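Local coordinates for protein TRAP dicarboxylate transporter-DctP subunit (Marinobacter aquaeolei, PDB 4PFI) that probably captures a small organic acid in the periplasm and hands it to a TRAP-type membrane transporter, as a family 7 solute-binding protein, at residues A[205-210]-A[231-236]; A[176-181]-A[214-219]; A[39-44]-A[92-97]. One frame throughout, in Å; residues are numbered along the deposited sequence.

Solute-binding proteins of this family have two alpha/beta lobes joined by strands that run through both, and the three contacts sample that plan in an open form without bound solute. Contacts 1 and 2 are neighbours, their centres 10 Å apart: helix 203-212 leads directly into strand 217-220, and Asp209 OD1 lies 3.1 Å from Asn214 ND2, probably a hydrogen bond. Gln234, whose backbone oxygen binds the sodium ion in contact 1, also packs its OE1 3.4 Å from Gly217 CA of contact 2. Contact 3 is remote, its centre 31 Å from that of contact 2, yet both reach the same branched sheet.

Contact 1 of 3, residues A[205-210]-A[231-236]; sequences QVYSDL and HEVQNV. With NA (sodium ion), chain B.
Val233 presents its two methyl groups to two different residues of helix 203-212. CG1 lies over one face of the Tyr207 ring in a CH-pi contact, 4.0 Å from the centroid and displaced toward the rim on the hydroxyl side. CG2 packs instead against Leu210 CB at 3.8 Å. The tyrosine reaches this far because its CG stands opposite the backbone N (chi1 179°), carrying the ring along the helix flank to Glu232. There its OH donates to Glu232 OE1, 2.9 Å away, on the anti lone pair of that oxygen, with ring and carboxylate planes almost perpendicular at 83°. A leucine here, having no hydroxyl, would probably leave Glu232 OE1 without this partner and Val233 CG1 without a ring face to rest on.

The helix thus packs on the loop that links helix 222-228 to strand 236-239, a loop that also forms much of a sodium site. Gln234 O and Asn235 OD1 bind the ion, the latter at 2.3 Å, together with two waters and Gly298 O. At the start of strand 236-239, Asn235 and Val236 both face Ala164 in a classic beta bulge.

The side chain of Gln234 turns from the metal toward the helix, bent at chi2 (-82°), and crosses Leu210 at about a right angle. Leu210 CD2 approaches Gln234 OE1 to 3.7 Å, while that oxygen is hydrogen-bonded to Thr163. Gln234 NE2 donates to Val233 O at 3.0 Å, with that oxygen close to the plane of the Gln234 amide, though the donor is tilted from the carbonyl plane. A water bound to Leu210 O makes a weak further link to NE2.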
ATOM      1  N   GLN A 205      -4.132  13.207  13.487  1.00 13.27           N
ATOM      2  CA  GLN A 205      -3.381  13.854  14.553  1.00 12.75           C
ATOM      3  C   GLN A 205      -1.927  14.109  14.082  1.00 11.68           C
ATOM      4  O   GLN A 205      -1.167  14.871  14.704  1.00 11.19           O
ATOM      5  CB  GLN A 205      -3.404  12.863  15.711  1.00 14.37           C
ATOM      6  CG  GLN A 205      -2.606  13.197  16.878  1.00 15.61           C
ATOM      7  CD  GLN A 205      -2.676  12.100  17.912  1.00 14.40           C
ATOM      8  OE1 GLN A 205      -3.659  11.362  17.979  1.00 15.41           O
ATOM      9  NE2 GLN A 205      -1.653  12.023  18.753  1.00 14.32           N
ATOM     10  N   VAL A 206      -1.536  13.456  12.999  1.00 11.48           N
ATOM     11  CA  VAL A 206      -0.140  13.469  12.599  1.00 10.72           C
ATOM     12  C   VAL A 206       0.391  14.853  12.249  1.00  9.93           C
ATOM     13  O   VAL A 206       1.492  15.216  12.668  1.00  9.51           O
ATOM     14  CB  VAL A 206       0.115  12.475  11.470  1.00 10.82           C
ATOM     15  CG1 VAL A 206       1.499  12.659  10.845  1.00 10.10           C
ATOM     16  CG2 VAL A 206      -0.060  11.069  12.040  1.00 11.64           C
ATOM     17  N   TYR A 207      -0.396  15.639  11.516  1.00  9.90           N
ATOM     18  CA  TYR A 207       0.033  16.973  11.114  1.00  9.31           C
ATOM     19  C   TYR A 207       0.483  17.778  12.338  1.00  9.14           C
ATOM     20  O   TYR A 207       1.604  18.263  12.392  1.00  8.70           O
ATOM     21  CB  TYR A 207      -1.074  17.703  10.337  1.00  9.58           C
ATOM     22  CG  TYR A 207      -0.739  19.110   9.899  1.00  9.16           C
ATOM     23  CD1 TYR A 207      -0.786  20.184  10.795  1.00  9.09           C
ATOM     24  CD2 TYR A 207      -0.386  19.373   8.570  1.00  8.98           C
ATOM     25  CE1 TYR A 207      -0.488  21.464  10.363  1.00  8.86           C
ATOM     26  CE2 TYR A 207      -0.104  20.650   8.131  1.00  8.77           C
ATOM     27  CZ  TYR A 207      -0.157  21.689   9.026  1.00  8.71           C
ATOM     28  OH  TYR A 207       0.129  22.960   8.577  1.00  8.63           O
ATOM     29  N   SER A 208      -0.403  17.894  13.319  1.00  9.65           N
ATOM     30  CA  SER A 208      -0.093  18.652  14.517  1.00  9.68           C
ATOM     31  C   SER A 208       1.018  18.011  15.380  1.00  9.70           C
ATOM     32  O   SER A 208       1.860  18.741  15.889  1.00  9.52           O
ATOM     33  CB  SER A 208      -1.368  18.957  15.337  1.00 10.38           C
ATOM     34  OG  SER A 208      -2.039  17.776  15.714  1.00 11.07           O
ATOM     35  N   ASP A 209       1.040  16.677  15.533  1.00 10.05           N
ATOM     36  CA  ASP A 209       2.165  16.024  16.223  1.00 10.19           C
ATOM     37  C   ASP A 209       3.510  16.291  15.488  1.00  9.58           C
ATOM     38  O   ASP A 209       4.530  16.523  16.137  1.00 10.46           O
ATOM     39  CB  ASP A 209       1.955  14.507  16.404  1.00 10.80           C
ATOM     40  CG  ASP A 209       1.047  14.146  17.605  1.00 17.84           C
ATOM     41  OD1 ASP A 209       0.806  14.990  18.511  1.00 17.87           O
ATOM     42  OD2 ASP A 209       0.564  12.979  17.650  1.00 16.23           O
ATOM     43  N   LEU A 210       3.525  16.266  14.159  1.00  9.13           N
ATOM     44  CA  LEU A 210       4.761  16.601  13.438  1.00  8.70           C
ATOM     45  C   LEU A 210       5.160  18.048  13.757  1.00  8.49           C
ATOM     46  O   LEU A 210       6.340  18.365  13.951  1.00  8.51           O
ATOM     47  CB  LEU A 210       4.630  16.467  11.907  1.00  8.38           C
ATOM     48  CG  LEU A 210       4.610  15.060  11.316  1.00  8.62           C
ATOM     49  CD1 LEU A 210       4.373  15.101   9.806  1.00  8.44           C
ATOM     50  CD2 LEU A 210       5.922  14.290  11.645  1.00  8.80           C
ATOM     51  N   HIS A 231       4.072  18.155   4.226  1.00  8.31           N
ATOM     52  CA  HIS A 231       5.220  18.844   3.684  1.00  8.19           C
ATOM     53  C   HIS A 231       5.316  20.261   4.268  1.00  7.99           C
ATOM     54  O   HIS A 231       6.375  20.869   4.197  1.00  7.95           O
ATOM     55  CB  HIS A 231       5.186  18.877   2.155  1.00  8.64           C
ATOM     56  CG  HIS A 231       3.991  19.583   1.591  1.00 10.80           C
ATOM     57  ND1 HIS A 231       2.720  19.086   1.688  1.00  9.46           N
ATOM     58  CD2 HIS A 231       3.903  20.751   0.909  1.00 10.36           C
ATOM     59  CE1 HIS A 231       1.872  19.928   1.101  1.00  9.80           C
ATOM     60  NE2 HIS A 231       2.567  20.939   0.624  1.00  9.77           N
ATOM     61  N   GLU A 232       4.228  20.778   4.836  1.00  8.00           N
ATOM     62  CA  GLU A 232       4.226  22.113   5.474  1.00  7.92           C
ATOM     63  C   GLU A 232       4.946  22.118   6.833  1.00  7.65           C
ATOM     64  O   GLU A 232       5.339  23.154   7.307  1.00  7.66           O
ATOM     65  CB  GLU A 232       2.784  22.620   5.695  1.00  8.17           C
ATOM     66  CG  GLU A 232       1.980  22.777   4.421  1.00  8.67           C
ATOM     67  CD  GLU A 232       0.512  23.216   4.612  1.00 12.54           C
ATOM     68  OE1 GLU A 232       0.011  23.392   5.760  1.00 16.29           O
ATOM     69  OE2 GLU A 232      -0.167  23.359   3.577  1.00 15.10           O
ATOM     70  N   VAL A 233       5.108  20.942   7.435  1.00  7.55           N
ATOM     71  CA  VAL A 233       5.600  20.826   8.786  1.00  7.49           C
ATOM     72  C   VAL A 233       6.802  19.869   8.804  1.00 10.67           C
ATOM     73  O   VAL A 233       7.176  19.316   9.844  1.00  7.63           O
ATOM     74  CB  VAL A 233       4.443  20.408   9.775  1.00  7.62           C
ATOM     75  CG1 VAL A 233       3.420  21.542   9.908  1.00  7.73           C
ATOM     76  CG2 VAL A 233       3.758  19.107   9.324  1.00  7.77           C
ATOM     77  N   GLN A 234       7.414  19.700   7.635  1.00  7.56           N
ATOM     78  CA  GLN A 234       8.619  18.905   7.493  1.00  7.72           C
ATOM     79  C   GLN A 234       9.626  19.685   6.610  1.00  7.90           C
ATOM     80  O   GLN A 234       9.255  20.630   5.912  1.00  7.90           O
ATOM     81  CB  GLN A 234       8.310  17.511   6.909  1.00  7.82           C
ATOM     82  CG  GLN A 234       7.345  16.607   7.701  1.00  7.86           C
ATOM     83  CD  GLN A 234       8.030  15.868   8.851  1.00  9.32           C
ATOM     84  OE1 GLN A 234       8.232  14.636   8.808  1.00  8.36           O
ATOM     85  NE2 GLN A 234       8.372  16.607   9.903  1.00  8.07           N
ATOM     86  N   ASN A 235      10.890  19.314   6.665  1.00  8.21           N
ATOM     87  CA  ASN A 235      11.958  20.008   5.930  1.00  8.60           C
ATOM     88  C   ASN A 235      12.653  19.118   4.906  1.00  8.93           C
ATOM     89  O   ASN A 235      13.226  19.612   3.931  1.00  9.31           O
ATOM     90  CB  ASN A 235      13.002  20.562   6.913  1.00  8.99           C
ATOM     91  CG  ASN A 235      12.537  21.862   7.616  1.00  8.90           C
ATOM     92  OD1 ASN A 235      11.656  22.583   7.141  1.00  8.64           O
ATOM     93  ND2 ASN A 235      13.168  22.163   8.728  1.00  9.26           N
ATOM     94  N   VAL A 236      12.598  17.805   5.097  1.00  8.93           N
ATOM     95  CA  VAL A 236      13.332  16.943   4.217  1.00  9.37           C
ATOM     96  C   VAL A 236      12.506  15.732   3.794  1.00  9.63           C
ATOM     97  O   VAL A 236      12.025  14.972   4.624  1.00  9.12           O
ATOM     98  CB  VAL A 236      14.667  16.459   4.858  1.00  9.94           C
ATOM     99  CG1 VAL A 236      15.417  15.585   3.877  1.00 10.51           C
ATOM    100  CG2 VAL A 236      15.520  17.630   5.320  1.00 10.27           C
TER
HETATM  101 NA    NA B 401       9.855  22.984   5.720  1.00  6.71          NA
HETATM  102  O   HOH W   1       8.706  16.643  13.177  1.00 12.70           O
HETATM  103  O   HOH W   2       7.867  23.137   4.215  1.00  7.28           O
HETATM  104  O   HOH W   3       8.580  23.426   7.910  0.50  4.27           O

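Contact 2 of 3, residues A[176-181]-A[214-219]; sequences GLRFRT and NIDGQS
Strands 178-180 and 217-219 run parallel, their axes 4.7 Å apart at closest approach and inclined by 28°, with Phe179 bridged to Gly217 and Arg180 to Gln218. Together with the intervening helices and strand 197-199, which pairs in parallel with 178-180 on its other edge, they build the alpha/beta layering of one lobe of the solute-binding fold. Arg180 N donates to Gly217 O in a nearly straight bond of 3.0 Å.

Just before strand 217-219, Asp216 binds Arg178 twice: its N donates to Arg178 O at 2.8 Å, in the carbonyl plane, and its OD2 accepts from Arg178 N at 2.9 Å on the anti lone pair. The carboxylate appears to take the place of a backbone carbonyl where the regular ladder has not yet begun. Asp216 CB also packs on Leu177 CG, while the Arg178 guanidinium turns to a salt bridge with Asp197.

Phe179 lays one ring face over the backbone of Gly217 and Gln218, with CE1 3.6 Å from Gly217 C. A CB on Gly217 would collide with CE1, so glycine permits this close approach. Phe191 stacks with the same ring, Phe174 meets it edge-to-face, and Ser219 CB sits at its edge.

On the sheet face bearing Arg180 and Gln218, the two side chains cross obliquely, Arg180 CG 4.0 Å from Gln218 CB, with guanidinium and amide planes nearly perpendicular. The amide is held from outside the pair, Gln218 OE1 being hydrogen-bonded to Asn220 and NE2 to Thr163. The Arg180 chain, bent at chi2 (62°), carries its guanidinium to the following residue, where NH2 donates to Thr181 O. Beyond the last bridge the strands are joined by a water that donates to both Arg180 O, at 2.6 Å, and Ser219 O.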
ATOM      1  N   GLY A 176      16.800   7.137  18.094  1.00 22.39           N
ATOM      2  CA  GLY A 176      16.056   7.934  19.058  1.00 27.60           C
ATOM      3  C   GLY A 176      14.838   8.668  18.500  1.00 30.79           C
ATOM      4  O   GLY A 176      14.113   9.331  19.248  1.00 31.43           O
ATOM      5  N   LEU A 177      14.616   8.551  17.191  1.00 26.82           N
ATOM      6  CA  LEU A 177      13.526   9.259  16.505  1.00 21.19           C
ATOM      7  C   LEU A 177      12.192   8.583  16.713  1.00 16.95           C
ATOM      8  O   LEU A 177      12.075   7.381  16.500  1.00 17.17           O
ATOM      9  CB  LEU A 177      13.800   9.316  15.001  1.00 21.37           C
ATOM     10  CG  LEU A 177      14.280  10.675  14.494  1.00 23.16           C
ATOM     11  CD1 LEU A 177      15.398  11.219  15.374  1.00 22.49           C
ATOM     12  CD2 LEU A 177      14.717  10.568  13.038  1.00 13.79           C
ATOM     13  N   ARG A 178      11.183   9.338  17.133  1.00 13.62           N
ATOM     14  CA  ARG A 178       9.812   8.826  17.096  1.00 15.47           C
ATOM     15  C   ARG A 178       9.352   8.917  15.651  1.00 14.36           C
ATOM     16  O   ARG A 178       9.254  10.008  15.090  1.00 12.94           O
ATOM     17  CB  ARG A 178       8.881   9.647  17.995  1.00 16.51           C
ATOM     18  CG  ARG A 178       9.235   9.580  19.458  1.00 22.04           C
ATOM     19  CD  ARG A 178       8.431   8.483  20.121  1.00 28.74           C
ATOM     20  NE  ARG A 178       7.115   8.969  20.493  1.00 33.10           N
ATOM     21  CZ  ARG A 178       6.295   8.352  21.341  1.00 31.63           C
ATOM     22  NH1 ARG A 178       6.651   7.207  21.926  1.00 27.84           N
ATOM     23  NH2 ARG A 178       5.115   8.904  21.608  1.00 29.12           N
ATOM     24  N   PHE A 179       9.092   7.773  15.039  1.00 13.14           N
ATOM     25  CA  PHE A 179       8.827   7.729  13.611  1.00 12.32           C
ATOM     26  C   PHE A 179       7.511   6.992  13.367  1.00 12.58           C
ATOM     27  O   PHE A 179       7.314   5.901  13.885  1.00 16.45           O
ATOM     28  CB  PHE A 179      10.009   7.051  12.863  1.00 12.61           C
ATOM     29  CG  PHE A 179      10.006   7.301  11.366  1.00 12.02           C
ATOM     30  CD1 PHE A 179      10.570   8.455  10.830  1.00 11.36           C
ATOM     31  CD2 PHE A 179       9.392   6.393  10.498  1.00 12.25           C
ATOM     32  CE1 PHE A 179      10.540   8.691   9.441  1.00 13.78           C
ATOM     33  CE2 PHE A 179       9.360   6.627   9.103  1.00 12.60           C
ATOM     34  CZ  PHE A 179       9.926   7.768   8.577  1.00 11.21           C
ATOM     35  N   ARG A 180       6.604   7.594  12.594  1.00 11.98           N
ATOM     36  CA  ARG A 180       5.264   7.031  12.391  1.00 15.86           C
ATOM     37  C   ARG A 180       5.213   6.071  11.175  1.00 15.24           C
ATOM     38  O   ARG A 180       5.482   6.445  10.032  1.00 13.76           O
ATOM     39  CB  ARG A 180       4.222   8.168  12.354  1.00 11.87           C
ATOM     40  CG  ARG A 180       2.998   7.982  11.472  1.00 12.39           C
ATOM     41  CD  ARG A 180       2.165   6.864  11.853  1.00 13.13           C
ATOM     42  NE  ARG A 180       0.759   7.079  11.523  1.00 21.53           N
ATOM     43  CZ  ARG A 180      -0.125   6.106  11.250  1.00 26.18           C
ATOM     44  NH1 ARG A 180      -1.391   6.419  11.012  1.00 23.63           N
ATOM     45  NH2 ARG A 180       0.221   4.824  11.210  1.00 29.78           N
ATOM     46  N   THR A 181       4.899   4.813  11.459  1.00 17.45           N
ATOM     47  CA  THR A 181       5.011   3.725  10.500  1.00 15.58           C
ATOM     48  C   THR A 181       3.619   3.236  10.131  1.00 18.90           C
ATOM     49  O   THR A 181       2.645   3.639  10.760  1.00 20.03           O
ATOM     50  CB  THR A 181       5.761   2.510  11.129  1.00 16.54           C
ATOM     51  OG1 THR A 181       4.993   1.974  12.220  1.00 18.60           O
ATOM     52  CG2 THR A 181       7.146   2.896  11.628  1.00 14.90           C
ATOM     53  N   ASN A 214       6.264  16.189  18.490  1.00 10.91           N
ATOM     54  CA  ASN A 214       5.946  14.928  19.186  1.00 11.65           C
ATOM     55  C   ASN A 214       6.325  13.695  18.355  1.00 11.59           C
ATOM     56  O   ASN A 214       6.570  12.613  18.879  1.00 14.69           O
ATOM     57  CB  ASN A 214       4.456  14.857  19.550  1.00 11.91           C
ATOM     58  CG  ASN A 214       4.038  15.972  20.477  1.00 14.37           C
ATOM     59  OD1 ASN A 214       4.781  16.372  21.378  1.00 13.64           O
ATOM     60  ND2 ASN A 214       2.844  16.485  20.261  1.00 15.45           N
ATOM     61  N   ILE A 215       6.310  13.873  17.047  1.00 10.83           N
ATOM     62  CA  ILE A 215       6.734  12.852  16.106  1.00 12.57           C
ATOM     63  C   ILE A 215       7.796  13.490  15.219  1.00 10.23           C
ATOM     64  O   ILE A 215       7.633  14.643  14.811  1.00 10.95           O
ATOM     65  CB  ILE A 215       5.533  12.418  15.241  1.00 12.27           C
ATOM     66  CG1 ILE A 215       4.560  11.614  16.075  1.00 17.78           C
ATOM     67  CG2 ILE A 215       5.958  11.539  14.107  1.00 10.49           C
ATOM     68  CD1 ILE A 215       3.352  11.158  15.270  1.00 23.61           C
ATOM     69  N   ASP A 216       8.872  12.773  14.925  1.00 10.50           N
ATOM     70  CA  ASP A 216       9.988  13.340  14.151  1.00 10.57           C
ATOM     71  C   ASP A 216       9.887  13.155  12.645  1.00 13.54           C
ATOM     72  O   ASP A 216      10.399  13.963  11.876  1.00 12.63           O
ATOM     73  CB  ASP A 216      11.300  12.794  14.687  1.00 11.46           C
ATOM     74  CG  ASP A 216      11.492  13.167  16.151  1.00 17.92           C
ATOM     75  OD1 ASP A 216      11.557  14.399  16.437  1.00 25.94           O
ATOM     76  OD2 ASP A 216      11.485  12.264  17.017  1.00 18.31           O
ATOM     77  N   GLY A 217       9.183  12.126  12.212  1.00  9.85           N
ATOM     78  CA  GLY A 217       8.969  11.946  10.791  1.00  9.55           C
ATOM     79  C   GLY A 217       7.946  10.878  10.540  1.00  9.83           C
ATOM     80  O   GLY A 217       7.395  10.293  11.472  1.00 10.26           O
ATOM     81  N   GLN A 218       7.671  10.636   9.281  1.00  9.74           N
ATOM     82  CA  GLN A 218       6.742   9.587   8.888  1.00 10.19           C
ATOM     83  C   GLN A 218       7.051   9.138   7.487  1.00 12.26           C
ATOM     84  O   GLN A 218       7.915   9.695   6.812  1.00 10.03           O
ATOM     85  CB  GLN A 218       5.278  10.045   8.979  1.00 10.13           C
ATOM     86  CG  GLN A 218       4.900  11.277   8.114  1.00  9.59           C
ATOM     87  CD  GLN A 218       4.684  10.945   6.651  1.00  9.83           C
ATOM     88  OE1 GLN A 218       3.773  10.196   6.284  1.00 10.77           O
ATOM     89  NE2 GLN A 218       5.559  11.453   5.816  1.00 10.08           N
ATOM     90  N   SER A 219       6.285   8.137   7.064  1.00 10.89           N
ATOM     91  CA  SER A 219       6.449   7.477   5.797  1.00 11.28           C
ATOM     92  C   SER A 219       5.095   7.275   5.130  1.00 11.68           C
ATOM     93  O   SER A 219       4.145   6.857   5.759  1.00 12.10           O
ATOM     94  CB  SER A 219       7.120   6.098   5.994  1.00 12.63           C
ATOM     95  OG  SER A 219       7.558   5.612   4.728  1.00 15.63           O
TER
HETATM   96  O   HOH W   4       3.418   6.995   8.507  1.00  9.79           O

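Contact 3 of 3, residues A[39-44]-A[92-97]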
ATOM      1  N   ARG A  39     -20.930  -2.682  -5.600  1.00 39.40           N
ATOM      2  CA  ARG A  39     -20.501  -1.650  -4.660  1.00 38.41           C
ATOM      3  C   ARG A  39     -19.016  -1.795  -4.342  1.00 37.74           C
ATOM      4  O   ARG A  39     -18.595  -2.817  -3.800  1.00 38.88           O
ATOM      5  CB  ARG A  39     -21.297  -1.773  -3.366  1.00 35.95           C
ATOM      6  CG  ARG A  39     -22.788  -1.718  -3.568  1.00 40.66           C
ATOM      7  CD  ARG A  39     -23.526  -2.309  -2.376  1.00 45.49           C
ATOM      8  NE  ARG A  39     -23.215  -1.625  -1.121  1.00 46.68           N
ATOM      9  CZ  ARG A  39     -23.668  -0.418  -0.791  1.00 49.53           C
ATOM     10  NH1 ARG A  39     -24.447   0.248  -1.637  1.00 48.24           N
ATOM     11  NH2 ARG A  39     -23.338   0.131   0.380  1.00 48.18           N
ATOM     12  N   PHE A  40     -18.248  -0.749  -4.642  1.00 35.06           N
ATOM     13  CA  PHE A  40     -16.792  -0.770  -4.558  1.00 31.85           C
ATOM     14  C   PHE A  40     -16.303   0.281  -3.547  1.00 31.53           C
ATOM     15  O   PHE A  40     -16.328   1.470  -3.830  1.00 31.53           O
ATOM     16  CB  PHE A  40     -16.204  -0.447  -5.941  1.00 30.97           C
ATOM     17  CG  PHE A  40     -14.731  -0.767  -6.089  1.00 31.78           C
ATOM     18  CD1 PHE A  40     -13.935  -1.004  -4.988  1.00 30.93           C
ATOM     19  CD2 PHE A  40     -14.143  -0.812  -7.349  1.00 31.94           C
ATOM     20  CE1 PHE A  40     -12.594  -1.293  -5.138  1.00 29.42           C
ATOM     21  CE2 PHE A  40     -12.802  -1.101  -7.500  1.00 29.76           C
ATOM     22  CZ  PHE A  40     -12.028  -1.339  -6.394  1.00 29.58           C
ATOM     23  N   ALA A  41     -15.851  -0.156  -2.380  1.00 27.98           N
ATOM     24  CA  ALA A  41     -15.423   0.769  -1.330  1.00 28.01           C
ATOM     25  C   ALA A  41     -13.915   1.073  -1.389  1.00 26.15           C
ATOM     26  O   ALA A  41     -13.104   0.195  -1.641  1.00 25.85           O
ATOM     27  CB  ALA A  41     -15.786   0.198   0.038  1.00 28.32           C
ATOM     28  N   LEU A  42     -13.541   2.318  -1.128  1.00 27.50           N
ATOM     29  CA  LEU A  42     -12.133   2.711  -1.142  1.00 25.49           C
ATOM     30  C   LEU A  42     -11.670   3.152   0.250  1.00 28.21           C
ATOM     31  O   LEU A  42     -12.446   3.745   0.993  1.00 26.94           O
ATOM     32  CB  LEU A  42     -11.938   3.882  -2.083  1.00 23.94           C
ATOM     33  CG  LEU A  42     -12.584   3.806  -3.447  1.00 24.31           C
ATOM     34  CD1 LEU A  42     -12.304   5.090  -4.146  1.00 23.93           C
ATOM     35  CD2 LEU A  42     -12.058   2.625  -4.236  1.00 28.45           C
ATOM     36  N   GLU A  43     -10.405   2.890   0.577  1.00 24.54           N
ATOM     37  CA  GLU A  43      -9.796   3.425   1.795  1.00 29.08           C
ATOM     38  C   GLU A  43      -9.360   4.884   1.634  1.00 32.02           C
ATOM     39  O   GLU A  43      -8.968   5.524   2.606  1.00 35.89           O
ATOM     40  CB  GLU A  43      -8.538   2.646   2.146  1.00 24.52           C
ATOM     41  CG  GLU A  43      -8.717   1.185   2.346  1.00 23.51           C
ATOM     42  CD  GLU A  43      -7.383   0.476   2.359  1.00 30.95           C
ATOM     43  OE1 GLU A  43      -6.513   0.825   1.518  1.00 31.29           O
ATOM     44  OE2 GLU A  43      -7.181  -0.406   3.226  1.00 32.91           O
ATOM     45  N   GLU A  44      -9.370   5.390   0.407  1.00 27.10           N
ATOM     46  CA  GLU A  44      -8.777   6.698   0.131  1.00 28.25           C
ATOM     47  C   GLU A  44      -9.796   7.662  -0.517  1.00 30.01           C
ATOM     48  O   GLU A  44     -10.832   7.240  -1.038  1.00 32.51           O
ATOM     49  CB  GLU A  44      -7.512   6.518  -0.738  1.00 25.08           C
ATOM     50  CG  GLU A  44      -6.468   5.569  -0.122  1.00 30.93           C
ATOM     51  CD  GLU A  44      -5.116   5.519  -0.877  1.00 44.68           C
ATOM     52  OE1 GLU A  44      -4.060   5.449  -0.183  1.00 49.23           O
ATOM     53  OE2 GLU A  44      -5.089   5.538  -2.146  1.00 43.56           O
ATOM     54  N   GLY A  92     -20.946  -8.733   3.241  1.00 50.79           N
ATOM     55  CA  GLY A  92     -21.677  -8.712   1.989  1.00 47.12           C
ATOM     56  C   GLY A  92     -22.329  -7.361   1.772  1.00 48.14           C
ATOM     57  O   GLY A  92     -22.991  -7.140   0.767  1.00 52.90           O
ATOM     58  N   SER A  93     -22.133  -6.451   2.716  1.00 45.23           N
ATOM     59  CA  SER A  93     -22.671  -5.100   2.597  1.00 45.22           C
ATOM     60  C   SER A  93     -22.099  -4.388   1.349  1.00 47.74           C
ATOM     61  O   SER A  93     -22.820  -3.659   0.663  1.00 52.29           O
ATOM     62  CB  SER A  93     -22.390  -4.299   3.875  1.00 45.42           C
ATOM     63  OG  SER A  93     -22.769  -5.029   5.040  1.00 50.34           O
ATOM     64  N   VAL A  94     -20.816  -4.602   1.051  1.00 40.02           N
ATOM     65  CA  VAL A  94     -20.281  -4.206  -0.247  1.00 37.39           C
ATOM     66  C   VAL A  94     -19.667  -5.407  -0.948  1.00 34.51           C
ATOM     67  O   VAL A  94     -19.277  -6.383  -0.307  1.00 38.75           O
ATOM     68  CB  VAL A  94     -19.209  -3.092  -0.138  1.00 36.39           C
ATOM     69  CG1 VAL A  94     -19.807  -1.845   0.487  1.00 33.30           C
ATOM     70  CG2 VAL A  94     -18.005  -3.587   0.644  1.00 34.61           C
ATOM     71  N   ASN A  95     -19.560  -5.329  -2.267  1.00 33.88           N
ATOM     72  CA  ASN A  95     -19.011  -6.436  -3.036  1.00 37.69           C
ATOM     73  C   ASN A  95     -17.483  -6.391  -3.100  1.00 39.57           C
ATOM     74  O   ASN A  95     -16.817  -7.421  -2.999  1.00 41.49           O
ATOM     75  CB  ASN A  95     -19.570  -6.414  -4.466  1.00 39.09           C
ATOM     76  CG  ASN A  95     -21.079  -6.295  -4.506  1.00 42.80           C
ATOM     77  OD1 ASN A  95     -21.632  -5.207  -4.639  1.00 42.84           O
ATOM     78  ND2 ASN A  95     -21.753  -7.419  -4.385  1.00 47.42           N
ATOM     79  N   LEU A  96     -16.950  -5.189  -3.301  1.00 35.13           N
ATOM     80  CA  LEU A  96     -15.539  -4.988  -3.608  1.00 30.20           C
ATOM     81  C   LEU A  96     -14.948  -3.888  -2.741  1.00 29.88           C
ATOM     82  O   LEU A  96     -15.598  -2.878  -2.472  1.00 29.01           O
ATOM     83  CB  LEU A  96     -15.385  -4.568  -5.076  1.00 32.75           C
ATOM     84  CG  LEU A  96     -15.739  -5.568  -6.179  1.00 35.90           C
ATOM     85  CD1 LEU A  96     -15.978  -4.851  -7.528  1.00 35.09           C
ATOM     86  CD2 LEU A  96     -14.622  -6.619  -6.304  1.00 34.49           C
ATOM     87  N   ALA A  97     -13.694  -4.058  -2.342  1.00 29.97           N
ATOM     88  CA  ALA A  97     -13.001  -3.024  -1.577  1.00 29.55           C
ATOM     89  C   ALA A  97     -11.502  -3.127  -1.742  1.00 27.51           C
ATOM     90  O   ALA A  97     -10.964  -4.172  -2.096  1.00 26.49           O
ATOM     91  CB  ALA A  97     -13.345  -3.117  -0.110  1.00 27.84           C
TER
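Arg39 O is gripped by two successive backbone amides: Leu96 N donates to it at 2.9 Å, and Asn95 N adds a weak, strongly bent bond. The same residue is held through its own N-H, which points at Asn95 OD1, 2.8 Å away, in the carbonyl plane of the side-chain amide and on a lone pair. Asn95 can offer that oxygen because its CG stands opposite its own carbonyl carbon (chi1 -50°), and its side chain crosses that of Arg39 at about a right angle. A further link comes from the guanidinium, where Arg39 NE donates to Ser93 O at 2.7 Å, near the plane of the carbonyl but tilted from that of the guanidinium. The bend of the arginine chain at chi3 (59°) brings NE there and leaves it beside Val94 CG1.

The bonds of Asn95 and Ser93 lie where the chain leaves helix 85-91 and enters strand 96-99, whereas the Leu96 N bond is the first rung of the ladder. Strand 96-99 runs parallel to strand 37-41 in the large mixed sheet, which also pairs 37-41 with 70-74. Phe40 is bridged to Leu96 and Ala41 to Ala97, with Ala41 N donating to Leu96 O at 2.7 Å.

On one face of this pair, Leu96 CB sits over the Phe40 ring, 4.2 Å from its centroid, in a CH-pi contact. Phe57 of helix 49-65 meets that ring edge-to-face and also touches Leu96. On the opposite face Ala41 CB and Ala97 CB are 4.1 Å apart, with Val94 CG2 beside Ala41 CB, and helix 85-91 lies against them through Leu85 and Thr89.

With its N, O and NE all bonded to residues 93-96, Arg39 probably sets the register in which strand 96-99 enters the sheet.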